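Local coordinates for protein DraIII (Deinococcus radiophilus, PDB 4L0K) that probably cleaves double-stranded DNA at a specific recognition sequence, as a type II restriction endonuclease related to the His-Me finger nucleases, at residues L81-L86 / I100-I105; V118-T123 / E144-P149; C22-G27 / E34-V39; V39-S42 / I48-K51. One frame throughout, in Å; residues are numbered along the deposited sequence.

Contact 1: residues L81-L86 / I100-I105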
loop_
_atom_site.group_PDB
_atom_site.type_symbol
_atom_site.label_atom_id
_atom_site.label_comp_id
_atom_site.label_asym_id
_atom_site.label_seq_id
_atom_site.Cartn_x
_atom_site.Cartn_y
_atom_site.Cartn_z
ATOM N N LEU A 81 -24.543 -9.995 2.802
ATOM C CA LEU A 81 -25.539 -11.065 2.653
ATOM C C LEU A 81 -24.890 -12.441 2.495
ATOM O O LEU A 81 -23.806 -12.567 1.910
ATOM C CB LEU A 81 -26.461 -10.756 1.478
ATOM C CG LEU A 81 -27.189 -9.417 1.628
ATOM C CD1 LEU A 81 -27.915 -9.015 0.348
ATOM C CD2 LEU A 81 -28.163 -9.446 2.798
ATOM N N ASP A 82 -25.540 -13.469 3.042
ATOM C CA ASP A 82 -25.000 -14.836 2.990
ATOM C C ASP A 82 -25.028 -15.398 1.566
ATOM O O ASP A 82 -25.812 -14.927 0.737
ATOM C CB ASP A 82 -25.748 -15.778 3.948
ATOM C CG ASP A 82 -27.116 -16.182 3.432
ATOM O OD1 ASP A 82 -27.185 -16.921 2.421
ATOM O OD2 ASP A 82 -28.129 -15.778 4.049
ATOM N N ASP A 83 -24.180 -16.397 1.306
ATOM C CA ASP A 83 -24.085 -17.054 -0.004
ATOM C C ASP A 83 -25.429 -17.477 -0.651
ATOM O O ASP A 83 -25.592 -17.342 -1.864
ATOM C CB ASP A 83 -23.148 -18.265 0.065
ATOM C CG ASP A 83 -21.710 -17.883 0.382
ATOM O OD1 ASP A 83 -20.899 -18.788 0.682
ATOM O OD2 ASP A 83 -21.384 -16.678 0.339
ATOM N N ASP A 84 -26.387 -17.973 0.137
ATOM C CA ASP A 84 -27.657 -18.453 -0.434
ATOM C C ASP A 84 -28.456 -17.301 -1.016
ATOM O O ASP A 84 -29.074 -17.436 -2.078
ATOM C CB ASP A 84 -28.525 -19.181 0.604
ATOM C CG ASP A 84 -27.745 -20.197 1.423
ATOM O OD1 ASP A 84 -26.974 -20.970 0.817
ATOM O OD2 ASP A 84 -27.896 -20.210 2.675
ATOM N N ILE A 85 -28.460 -16.174 -0.303
ATOM C CA ILE A 85 -29.177 -14.986 -0.761
ATOM C C ILE A 85 -28.481 -14.335 -1.964
ATOM O O ILE A 85 -29.137 -13.832 -2.882
ATOM C CB ILE A 85 -29.389 -13.972 0.391
ATOM C CG1 ILE A 85 -30.449 -14.504 1.360
ATOM C CG2 ILE A 85 -29.790 -12.594 -0.149
ATOM C CD1 ILE A 85 -30.637 -13.667 2.595
ATOM N N LEU A 86 -27.151 -14.359 -1.960
ATOM C CA LEU A 86 -26.389 -13.865 -3.101
ATOM C C LEU A 86 -26.720 -14.684 -4.360
ATOM O O LEU A 86 -27.084 -14.121 -5.398
ATOM C CB LEU A 86 -24.878 -13.877 -2.809
ATOM C CG LEU A 86 -24.390 -12.882 -1.745
ATOM C CD1 LEU A 86 -22.905 -12.930 -1.595
ATOM C CD2 LEU A 86 -24.844 -11.467 -2.045
ATOM N N ILE A 100 -9.866 -15.968 -1.696
ATOM C CA ILE A 100 -9.379 -14.638 -1.363
ATOM C C ILE A 100 -10.380 -13.540 -1.721
ATOM O O ILE A 100 -10.552 -12.581 -0.969
ATOM C CB ILE A 100 -8.008 -14.372 -2.021
ATOM C CG1 ILE A 100 -6.942 -15.216 -1.328
ATOM C CG2 ILE A 100 -7.630 -12.894 -1.958
ATOM C CD1 ILE A 100 -5.561 -15.058 -1.932
ATOM N N THR A 101 -11.055 -13.677 -2.854
ATOM C CA THR A 101 -12.042 -12.665 -3.219
ATOM C C THR A 101 -13.305 -12.735 -2.351
ATOM O O THR A 101 -13.925 -11.709 -2.088
ATOM C CB THR A 101 -12.373 -12.673 -4.734
ATOM O OG1 THR A 101 -13.518 -13.496 -4.997
ATOM C CG2 THR A 101 -11.172 -13.169 -5.523
ATOM N N ARG A 102 -13.664 -13.933 -1.887
ATOM C CA ARG A 102 -14.748 -14.085 -0.910
ATOM C C ARG A 102 -14.353 -13.401 0.405
ATOM O O ARG A 102 -15.127 -12.622 0.980
ATOM C CB ARG A 102 -15.060 -15.566 -0.649
ATOM C CG ARG A 102 -15.378 -16.390 -1.891
ATOM C CD ARG A 102 -15.422 -17.878 -1.561
ATOM N NE ARG A 102 -16.690 -18.269 -0.948
ATOM C CZ ARG A 102 -17.023 -19.521 -0.639
ATOM N NH1 ARG A 102 -16.181 -20.512 -0.889
ATOM N NH2 ARG A 102 -18.202 -19.781 -0.082
ATOM N N LEU A 103 -13.140 -13.691 0.863
ATOM C CA LEU A 103 -12.596 -13.051 2.053
ATOM C C LEU A 103 -12.610 -11.519 1.986
ATOM O O LEU A 103 -13.107 -10.853 2.899
ATOM C CB LEU A 103 -11.190 -13.568 2.338
ATOM C CG LEU A 103 -11.135 -14.579 3.487
ATOM C CD1 LEU A 103 -12.312 -15.556 3.413
ATOM C CD2 LEU A 103 -9.804 -15.325 3.493
ATOM N N LYS A 104 -12.085 -10.960 0.905
ATOM C CA LYS A 104 -12.078 -9.506 0.761
ATOM C C LYS A 104 -13.490 -8.904 0.650
ATOM O O LYS A 104 -13.781 -7.832 1.246
ATOM C CB LYS A 104 -11.166 -9.078 -0.393
ATOM C CG LYS A 104 -9.708 -8.973 0.041
ATOM C CD LYS A 104 -8.736 -9.222 -1.097
ATOM C CE LYS A 104 -7.315 -9.344 -0.559
ATOM N NZ LYS A 104 -6.331 -9.655 -1.633
ATOM N N ILE A 105 -14.366 -9.600 -0.086
ATOM C CA ILE A 105 -15.769 -9.194 -0.157
ATOM C C ILE A 105 -16.375 -9.091 1.255
ATOM O O ILE A 105 -16.993 -8.083 1.596
ATOM C CB ILE A 105 -16.609 -10.132 -1.032
ATOM C CG1 ILE A 105 -16.324 -9.872 -2.509
ATOM C CG2 ILE A 105 -18.090 -9.895 -0.801
ATOM C CD1 ILE A 105 -16.854 -10.964 -3.427
HETATM O O HOH W 1 -18.752 -16.357 0.422
#
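D83 and R102 make the single close contact between 81-86 and 100-105, a salt bridge between backbones whose nearest CA atoms, those of the same two residues, are 9.8 Å apart. D83 OD1 lies 3.0 Å from R102 NH2, on the syn side of the carboxylate but tilted out of its plane, and the N-H to acceptor angle of 138° makes the bond noticeably bent. The oxygen stays almost in the guanidinium plane and meets its edge, while the two flat groups are turned 38° against each other. A kink in the arginine chain (chi3 80°) accounts for this approach: CB does not head for the aspartate, but the bend swings the guanidinium across to it, and the two side chains cross at about a right angle. A water bridges the same pair, donating to D83 OD2 at 2.7 Å and accepting from R102 NE at 3.1 Å, which ties both carboxylate oxygens to one guanidinium and should hinder its turning. D83 OD2 also forms a salt bridge with R106, one helical turn beyond R102, so the carboxylate probably offsets two positive charges. D82 sits at the N-cap just before D83; its OD1 accepts from I85 N at 3.1 Å and, weakly, from D84 N, fixing the start of the helix that presents D83. Little surface is buried here. The bridge joins the first turn of helix 83-89 to helix 99-107 at the surface, with M94 of the connecting loop touching D83 and L86, and R106 also reaching back to L81 O.

Contact 2: residues V118-T123 / E144-P149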
loop_
_atom_site.group_PDB
_atom_site.type_symbol
_atom_site.label_atom_id
_atom_site.label_comp_id
_atom_site.label_asym_id
_atom_site.label_seq_id
_atom_site.Cartn_x
_atom_site.Cartn_y
_atom_site.Cartn_z
ATOM N N VAL A 118 -22.269 6.763 7.287
ATOM C CA VAL A 118 -20.966 7.123 6.731
ATOM C C VAL A 118 -21.088 8.214 5.659
ATOM O O VAL A 118 -20.357 9.217 5.709
ATOM C CB VAL A 118 -20.236 5.874 6.157
ATOM C CG1 VAL A 118 -19.114 6.275 5.186
ATOM C CG2 VAL A 118 -19.712 4.970 7.301
ATOM N N ALA A 119 -22.005 8.024 4.698
ATOM C CA ALA A 119 -22.293 9.082 3.721
ATOM C C ALA A 119 -22.601 10.440 4.397
ATOM O O ALA A 119 -22.108 11.505 3.967
ATOM C CB ALA A 119 -23.435 8.669 2.797
ATOM N N ARG A 120 -23.403 10.398 5.461
ATOM C CA ARG A 120 -23.773 11.647 6.136
ATOM C C ARG A 120 -22.551 12.313 6.794
ATOM O O ARG A 120 -22.354 13.530 6.707
ATOM C CB ARG A 120 -24.871 11.402 7.172
ATOM C CG ARG A 120 -26.276 11.810 6.738
ATOM C CD ARG A 120 -27.270 11.626 7.891
ATOM N NE ARG A 120 -27.316 10.235 8.331
ATOM C CZ ARG A 120 -28.312 9.397 8.060
ATOM N NH1 ARG A 120 -29.364 9.812 7.356
ATOM N NH2 ARG A 120 -28.262 8.147 8.494
ATOM N N LYS A 121 -21.723 11.489 7.427
ATOM C CA LYS A 121 -20.551 11.971 8.145
ATOM C C LYS A 121 -19.599 12.651 7.192
ATOM O O LYS A 121 -19.120 13.744 7.449
ATOM C CB LYS A 121 -19.835 10.809 8.823
ATOM C CG LYS A 121 -18.532 11.212 9.487
ATOM C CD LYS A 121 -18.750 12.207 10.627
ATOM C CE LYS A 121 -17.426 12.578 11.273
ATOM N NZ LYS A 121 -16.707 11.377 11.800
ATOM N N LEU A 122 -19.341 11.976 6.082
ATOM C CA LEU A 122 -18.416 12.442 5.071
ATOM C C LEU A 122 -18.896 13.737 4.415
ATOM O O LEU A 122 -18.077 14.604 4.082
ATOM C CB LEU A 122 -18.231 11.340 4.026
ATOM C CG LEU A 122 -16.960 10.500 4.074
ATOM C CD1 LEU A 122 -16.230 10.592 5.408
ATOM C CD2 LEU A 122 -17.258 9.063 3.720
ATOM N N THR A 123 -20.211 13.874 4.221
ATOM C CA THR A 123 -20.752 15.150 3.731
ATOM C C THR A 123 -20.529 16.282 4.746
ATOM O O THR A 123 -20.197 17.443 4.395
ATOM C CB THR A 123 -22.267 15.051 3.429
ATOM O OG1 THR A 123 -22.520 13.892 2.627
ATOM C CG2 THR A 123 -22.744 16.297 2.696
ATOM N N GLU A 144 -25.810 19.095 10.925
ATOM C CA GLU A 144 -25.453 19.594 12.256
ATOM C C GLU A 144 -26.254 18.916 13.354
ATOM O O GLU A 144 -25.757 18.707 14.461
ATOM C CB GLU A 144 -25.607 21.108 12.343
ATOM C CG GLU A 144 -24.381 21.859 11.836
ATOM C CD GLU A 144 -24.511 23.353 11.997
ATOM O OE1 GLU A 144 -23.488 24.067 11.851
ATOM O OE2 GLU A 144 -25.645 23.806 12.273
ATOM N N GLU A 145 -27.489 18.548 13.034
ATOM C CA GLU A 145 -28.323 17.814 13.976
ATOM C C GLU A 145 -27.694 16.465 14.313
ATOM O O GLU A 145 -27.801 15.983 15.443
ATOM C CB GLU A 145 -29.718 17.614 13.398
ATOM C CG GLU A 145 -30.537 16.584 14.133
ATOM C CD GLU A 145 -31.846 17.140 14.645
ATOM O OE1 GLU A 145 -32.015 18.379 14.615
ATOM O OE2 GLU A 145 -32.701 16.338 15.075
ATOM N N PHE A 146 -27.028 15.858 13.331
ATOM C CA PHE A 146 -26.402 14.561 13.534
ATOM C C PHE A 146 -25.044 14.658 14.216
ATOM O O PHE A 146 -24.735 13.861 15.106
ATOM C CB PHE A 146 -26.220 13.837 12.203
ATOM C CG PHE A 146 -27.463 13.174 11.688
ATOM C CD1 PHE A 146 -28.296 13.834 10.803
ATOM C CD2 PHE A 146 -27.787 11.885 12.071
ATOM C CE1 PHE A 146 -29.425 13.225 10.315
ATOM C CE2 PHE A 146 -28.924 11.271 11.586
ATOM C CZ PHE A 146 -29.743 11.944 10.707
ATOM N N PHE A 147 -24.231 15.623 13.792
ATOM C CA PHE A 147 -22.809 15.620 14.188
ATOM C C PHE A 147 -22.299 16.839 14.954
ATOM O O PHE A 147 -21.148 16.871 15.378
ATOM C CB PHE A 147 -21.924 15.406 12.959
ATOM C CG PHE A 147 -22.309 14.211 12.151
ATOM C CD1 PHE A 147 -22.763 14.354 10.846
ATOM C CD2 PHE A 147 -22.250 12.948 12.704
ATOM C CE1 PHE A 147 -23.126 13.240 10.099
ATOM C CE2 PHE A 147 -22.616 11.828 11.958
ATOM C CZ PHE A 147 -23.050 11.979 10.658
ATOM N N GLY A 148 -23.143 17.845 15.121
ATOM C CA GLY A 148 -22.720 19.044 15.807
ATOM C C GLY A 148 -22.423 20.177 14.848
ATOM O O GLY A 148 -22.412 20.000 13.628
ATOM N N PRO A 149 -22.191 21.366 15.404
ATOM C CA PRO A 149 -21.901 22.575 14.633
ATOM C C PRO A 149 -20.771 22.408 13.616
ATOM O O PRO A 149 -19.690 21.903 13.931
ATOM C CB PRO A 149 -21.502 23.592 15.716
ATOM C CG PRO A 149 -21.312 22.789 16.969
ATOM C CD PRO A 149 -22.225 21.634 16.850
#
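The ring of F146 carries R120 on one face: the arginine's CD sits over the ring centre, 3.7 Å from the centroid in a CH-pi contact, and the guanidinium continues flat across the same face, its plane within 8° of the ring. The guanidinium centre is 4.5 Å from the ring centre and displaced toward the rim, an off-centre cation-pi stack. The F147 ring is sandwiched differently. F146 CB lies over one face, K121 CD over the opposite one at 4.1 Å from the centroid, and R120 CB approaches in the plane at the edge. The far end of the ring reaches the backbone of 118-123, with F147 CE1 3.5 Å from K121 CA. In K121, CG stands anti to the backbone N (chi1 175°) and a bend at chi2 (63°) lays CD over the phenyl face, after which NZ leads away to the carbonyls of A191 and V194. R120 is buried, and its polar end is answered beyond the two segments by a salt bridge to D117 and bonds to Q23 and Y142. A serine in place of F146 is likely to strip the flat cover from the R120 guanidinium and open a gap beside its CD. G148, just after helix 137-147, has positive phi, and its carbonyl O bonds W124 NE1. Helix 137-147 is thus seated by its last turn on helix 112-126, whose V118 and L122 pack on helix 46-57 and strand 194-198, A119 and T123 on helix 46-57, T123 also touching L143.

Contact 3: residues C22-G27 / E34-V39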
loop_
_atom_site.group_PDB
_atom_site.type_symbol
_atom_site.label_atom_id
_atom_site.label_comp_id
_atom_site.label_asym_id
_atom_site.label_seq_id
_atom_site.Cartn_x
_atom_site.Cartn_y
_atom_site.Cartn_z
ATOM N N CYS A 22 -35.829 6.496 2.609
ATOM C CA CYS A 22 -35.954 7.954 2.707
ATOM C C CYS A 22 -35.050 8.448 3.846
ATOM O O CYS A 22 -35.089 7.905 4.950
ATOM C CB CYS A 22 -37.429 8.286 2.998
ATOM S SG CYS A 22 -38.091 9.984 2.870
ATOM N N GLN A 23 -34.230 9.462 3.592
ATOM C CA GLN A 23 -33.410 9.997 4.672
ATOM C C GLN A 23 -33.806 11.434 5.037
ATOM O O GLN A 23 -33.110 12.102 5.808
ATOM C CB GLN A 23 -31.912 9.867 4.343
ATOM C CG GLN A 23 -31.466 8.428 4.015
ATOM C CD GLN A 23 -31.402 7.532 5.241
ATOM O OE1 GLN A 23 -31.174 8.004 6.351
ATOM N NE2 GLN A 23 -31.602 6.235 5.045
ATOM N N LEU A 24 -34.923 11.897 4.474
ATOM C CA LEU A 24 -35.537 13.170 4.871
ATOM C C LEU A 24 -36.148 13.009 6.254
ATOM O O LEU A 24 -36.445 11.880 6.666
ATOM C CB LEU A 24 -36.635 13.576 3.880
ATOM C CG LEU A 24 -36.274 14.525 2.739
ATOM C CD1 LEU A 24 -35.334 15.666 3.193
ATOM C CD2 LEU A 24 -35.679 13.756 1.585
ATOM N N PRO A 25 -36.322 14.124 6.988
ATOM C CA PRO A 25 -37.018 14.076 8.287
ATOM C C PRO A 25 -38.432 13.496 8.151
ATOM O O PRO A 25 -39.064 13.715 7.120
ATOM C CB PRO A 25 -37.091 15.553 8.698
ATOM C CG PRO A 25 -35.928 16.185 8.014
ATOM C CD PRO A 25 -35.830 15.479 6.684
ATOM N N LEU A 26 -38.898 12.777 9.171
ATOM C CA LEU A 26 -40.211 12.121 9.166
ATOM C C LEU A 26 -41.356 13.019 8.672
ATOM O O LEU A 26 -42.230 12.559 7.933
ATOM C CB LEU A 26 -40.522 11.565 10.567
ATOM C CG LEU A 26 -41.727 10.637 10.786
ATOM C CD1 LEU A 26 -41.699 9.417 9.858
ATOM C CD2 LEU A 26 -41.774 10.203 12.246
ATOM N N GLY A 27 -41.333 14.292 9.069
ATOM C CA GLY A 27 -42.321 15.271 8.624
ATOM C C GLY A 27 -42.486 15.309 7.112
ATOM O O GLY A 27 -43.437 14.730 6.581
ATOM N N GLU A 34 -33.138 9.386 -1.018
ATOM C CA GLU A 34 -32.118 8.590 -0.345
ATOM C C GLU A 34 -30.941 9.461 0.137
ATOM O O GLU A 34 -30.423 9.249 1.234
ATOM C CB GLU A 34 -31.616 7.435 -1.236
ATOM C CG GLU A 34 -30.792 6.404 -0.466
ATOM C CD GLU A 34 -30.233 5.285 -1.329
ATOM O OE1 GLU A 34 -30.092 5.478 -2.555
ATOM O OE2 GLU A 34 -29.923 4.207 -0.772
ATOM N N PHE A 35 -30.531 10.440 -0.674
ATOM C CA PHE A 35 -29.399 11.296 -0.308
ATOM C C PHE A 35 -29.704 12.797 -0.350
ATOM O O PHE A 35 -29.057 13.529 -1.106
ATOM C CB PHE A 35 -28.180 10.995 -1.201
ATOM C CG PHE A 35 -27.673 9.575 -1.091
ATOM C CD1 PHE A 35 -26.983 9.151 0.041
ATOM C CD2 PHE A 35 -27.882 8.666 -2.123
ATOM C CE1 PHE A 35 -26.523 7.839 0.145
ATOM C CE2 PHE A 35 -27.433 7.353 -2.033
ATOM C CZ PHE A 35 -26.749 6.938 -0.897
ATOM N N PRO A 36 -30.678 13.264 0.466
ATOM C CA PRO A 36 -31.097 14.677 0.438
ATOM C C PRO A 36 -29.967 15.643 0.809
ATOM O O PRO A 36 -29.765 16.661 0.137
ATOM C CB PRO A 36 -32.218 14.734 1.485
ATOM C CG PRO A 36 -32.005 13.531 2.367
ATOM C CD PRO A 36 -31.452 12.481 1.451
ATOM N N PHE A 37 -29.218 15.292 1.849
ATOM C CA PHE A 37 -28.056 16.064 2.306
ATOM C C PHE A 37 -26.935 16.208 1.269
ATOM O O PHE A 37 -25.995 16.971 1.475
ATOM C CB PHE A 37 -27.511 15.458 3.602
ATOM C CG PHE A 37 -27.210 13.986 3.501
ATOM C CD1 PHE A 37 -28.223 13.043 3.618
ATOM C CD2 PHE A 37 -25.912 13.543 3.276
ATOM C CE1 PHE A 37 -27.953 11.692 3.512
ATOM C CE2 PHE A 37 -25.641 12.190 3.167
ATOM C CZ PHE A 37 -26.659 11.267 3.293
ATOM N N LEU A 38 -27.029 15.482 0.157
ATOM C CA LEU A 38 -26.050 15.626 -0.918
ATOM C C LEU A 38 -26.527 16.457 -2.115
ATOM O O LEU A 38 -25.730 16.746 -3.025
ATOM C CB LEU A 38 -25.543 14.264 -1.384
ATOM C CG LEU A 38 -24.430 13.687 -0.495
ATOM C CD1 LEU A 38 -24.179 12.243 -0.821
ATOM C CD2 LEU A 38 -23.163 14.505 -0.653
ATOM N N VAL A 39 -27.797 16.877 -2.104
ATOM C CA VAL A 39 -28.342 17.559 -3.283
ATOM C C VAL A 39 -27.497 18.774 -3.692
ATOM O O VAL A 39 -26.958 18.817 -4.799
ATOM C CB VAL A 39 -29.857 17.922 -3.135
ATOM C CG1 VAL A 39 -30.308 18.812 -4.281
ATOM C CG2 VAL A 39 -30.710 16.659 -3.088
#
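E34, whose backbone O presses on Q23, has its carboxylate OE2 gripped by two groups from elsewhere in the chain, Y112 OH and H20 ND1. No hydrogen bond joins 22-27 to 34-39 directly; these two parts of one loop meet through carbon and one carbonyl. Q23 CG lies 3.1 Å from E34 O, and Q23 CB rests 3.9 Å from P36 CD. The glutamine leaves its backbone toward 34-39, but a bend at chi2 (-73°) carries the amide away, so that OE1 accepts from R120 NH1. Its backbone O is bonded to Y142 OH. At the side, Q23 CB comes to the edge of the F37 ring. L24 sets both methyls against the proline: CD2 is 3.6 Å and CD1 3.7 Å from P36 CB, and the two side chains slide past each other in opposite directions. Cutting L24 back to an alanine would probably leave P36 CB and CG without their methyl cover and open a gap between the two segments. P36 lies in a turn held from within, where L38 N bonds F35 O at 3.1 Å and V39 N bonds P36 O at 3.0 Å. F138 of helix 137-147 covers both L24 and P36. C22 SG is placed close to both C4 and C32; one sulphur cannot hold two disulfides at once, so the exact bonding is doubtful. The chemistry therefore divides: apolar carbon joins the segments, whereas buried Q23, through OE1, and E34, through OE2, find partners outside them, linking the loop to helix 112-126 and strand 20-21.

Contact 4: residues V39-S42 / I48-K51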
loop_
_atom_site.group_PDB
_atom_site.type_symbol
_atom_site.label_atom_id
_atom_site.label_comp_id
_atom_site.label_asym_id
_atom_site.label_seq_id
_atom_site.Cartn_x
_atom_site.Cartn_y
_atom_site.Cartn_z
ATOM N N VAL A 39 -27.797 16.877 -2.104
ATOM C CA VAL A 39 -28.342 17.559 -3.283
ATOM C C VAL A 39 -27.497 18.774 -3.692
ATOM O O VAL A 39 -26.958 18.817 -4.799
ATOM C CB VAL A 39 -29.857 17.922 -3.135
ATOM C CG1 VAL A 39 -30.308 18.812 -4.281
ATOM C CG2 VAL A 39 -30.710 16.659 -3.088
ATOM N N SER A 40 -27.334 19.726 -2.784
ATOM C CA SER A 40 -26.489 20.892 -3.052
ATOM C C SER A 40 -25.079 20.496 -3.483
ATOM O O SER A 40 -24.540 21.065 -4.447
ATOM C CB SER A 40 -26.421 21.812 -1.838
ATOM O OG SER A 40 -27.714 22.262 -1.480
ATOM N N LEU A 41 -24.494 19.505 -2.810
ATOM C CA LEU A 41 -23.125 19.140 -3.162
ATOM C C LEU A 41 -23.088 18.592 -4.596
ATOM O O LEU A 41 -22.179 18.933 -5.371
ATOM C CB LEU A 41 -22.507 18.165 -2.152
ATOM C CG LEU A 41 -20.973 18.089 -2.203
ATOM C CD1 LEU A 41 -20.365 19.461 -1.908
ATOM C CD2 LEU A 41 -20.468 17.062 -1.223
ATOM N N SER A 42 -24.113 17.807 -4.957
ATOM C CA SER A 42 -24.241 17.283 -6.324
ATOM C C SER A 42 -24.367 18.420 -7.322
ATOM O O SER A 42 -23.914 18.331 -8.462
ATOM C CB SER A 42 -25.478 16.393 -6.467
ATOM O OG SER A 42 -25.203 15.056 -6.104
ATOM N N ILE A 48 -17.411 15.007 -6.229
ATOM C CA ILE A 48 -17.213 14.842 -4.793
ATOM C C ILE A 48 -18.435 14.148 -4.198
ATOM O O ILE A 48 -18.288 13.197 -3.429
ATOM C CB ILE A 48 -16.901 16.161 -4.048
ATOM C CG1 ILE A 48 -15.563 16.730 -4.520
ATOM C CG2 ILE A 48 -16.831 15.931 -2.520
ATOM C CD1 ILE A 48 -15.202 18.034 -3.811
ATOM N N ALA A 49 -19.630 14.608 -4.568
ATOM C CA ALA A 49 -20.866 13.945 -4.123
ATOM C C ALA A 49 -20.855 12.463 -4.493
ATOM O O ALA A 49 -21.141 11.597 -3.644
ATOM C CB ALA A 49 -22.094 14.623 -4.724
ATOM N N ALA A 50 -20.497 12.173 -5.748
ATOM C CA ALA A 50 -20.493 10.779 -6.220
ATOM C C ALA A 50 -19.439 9.943 -5.500
ATOM O O ALA A 50 -19.679 8.782 -5.187
ATOM C CB ALA A 50 -20.312 10.694 -7.737
ATOM N N LYS A 51 -18.278 10.534 -5.229
ATOM C CA LYS A 51 -17.243 9.812 -4.493
ATOM C C LYS A 51 -17.667 9.530 -3.050
ATOM O O LYS A 51 -17.395 8.457 -2.526
ATOM C CB LYS A 51 -15.884 10.524 -4.552
ATOM C CG LYS A 51 -15.053 10.157 -5.789
ATOM C CD LYS A 51 -13.656 10.778 -5.760
ATOM C CE LYS A 51 -13.530 11.961 -6.716
ATOM N NZ LYS A 51 -13.208 11.520 -8.104
#
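L41 and S42 carry the touching side of 39-42, preceded by S40, which bonds D136 through OG. At L41 the side chain sets out toward 48-51. With CG anti to the backbone N (chi1 -162°), its CD2 is brought to I48 CG2 at 4.0 Å, methyl against methyl, the two side chains crossing at a slant. Nearer the backbone, L41 CB is 4.4 Å from A49 CB, and the same alanine methyl lies 4.1 Å from the carbonyl carbon of L41. S42 follows on the exposed side of the contact. Its OG stands beside its own backbone N (chi1 -86°) and rests 3.4 Å from A49 CB, while S42 CA is 3.8 Å from that methyl. The single methyl of A49 thus touches both L41 and S42, and its small size is consistent with the close approach of S42 CA and A49 CA, 5.2 Å. No hydrogen bond passes between the segments, so they are joined by van der Waals packing. Y127 adds to the apolar surround of L41, and I166 and F169 to that of I48. Helix 39-44 ends here, T44 OG1 bonding L41 O, and the chain turns at once into helix 46-57. The contact is helix-helix packing between two consecutive helices joined by a very short link.

From the N terminus, contact 3 comes first, closing the short cysteine-bearing loop between 22-27 and 34-39. Contact 4 begins where it ends, L38 packing on A49, and closes the very short link between helices 39-44 and 46-57. Contact 1 then closes the link between helices 83-89 and 99-107, and contact 2 the longer one between helices 112-126 and 137-147. Contacts 3 and 4 run end to end through V39 and the rest follow in series, none nested or crossed. Contacts 2 and 3 nevertheless meet in space, R120 packing on F37 and T123 touching F37 and L38, tying the N-terminal loop to the helical core. Contact 1 stands apart, its centre about 30 Å from those of the others.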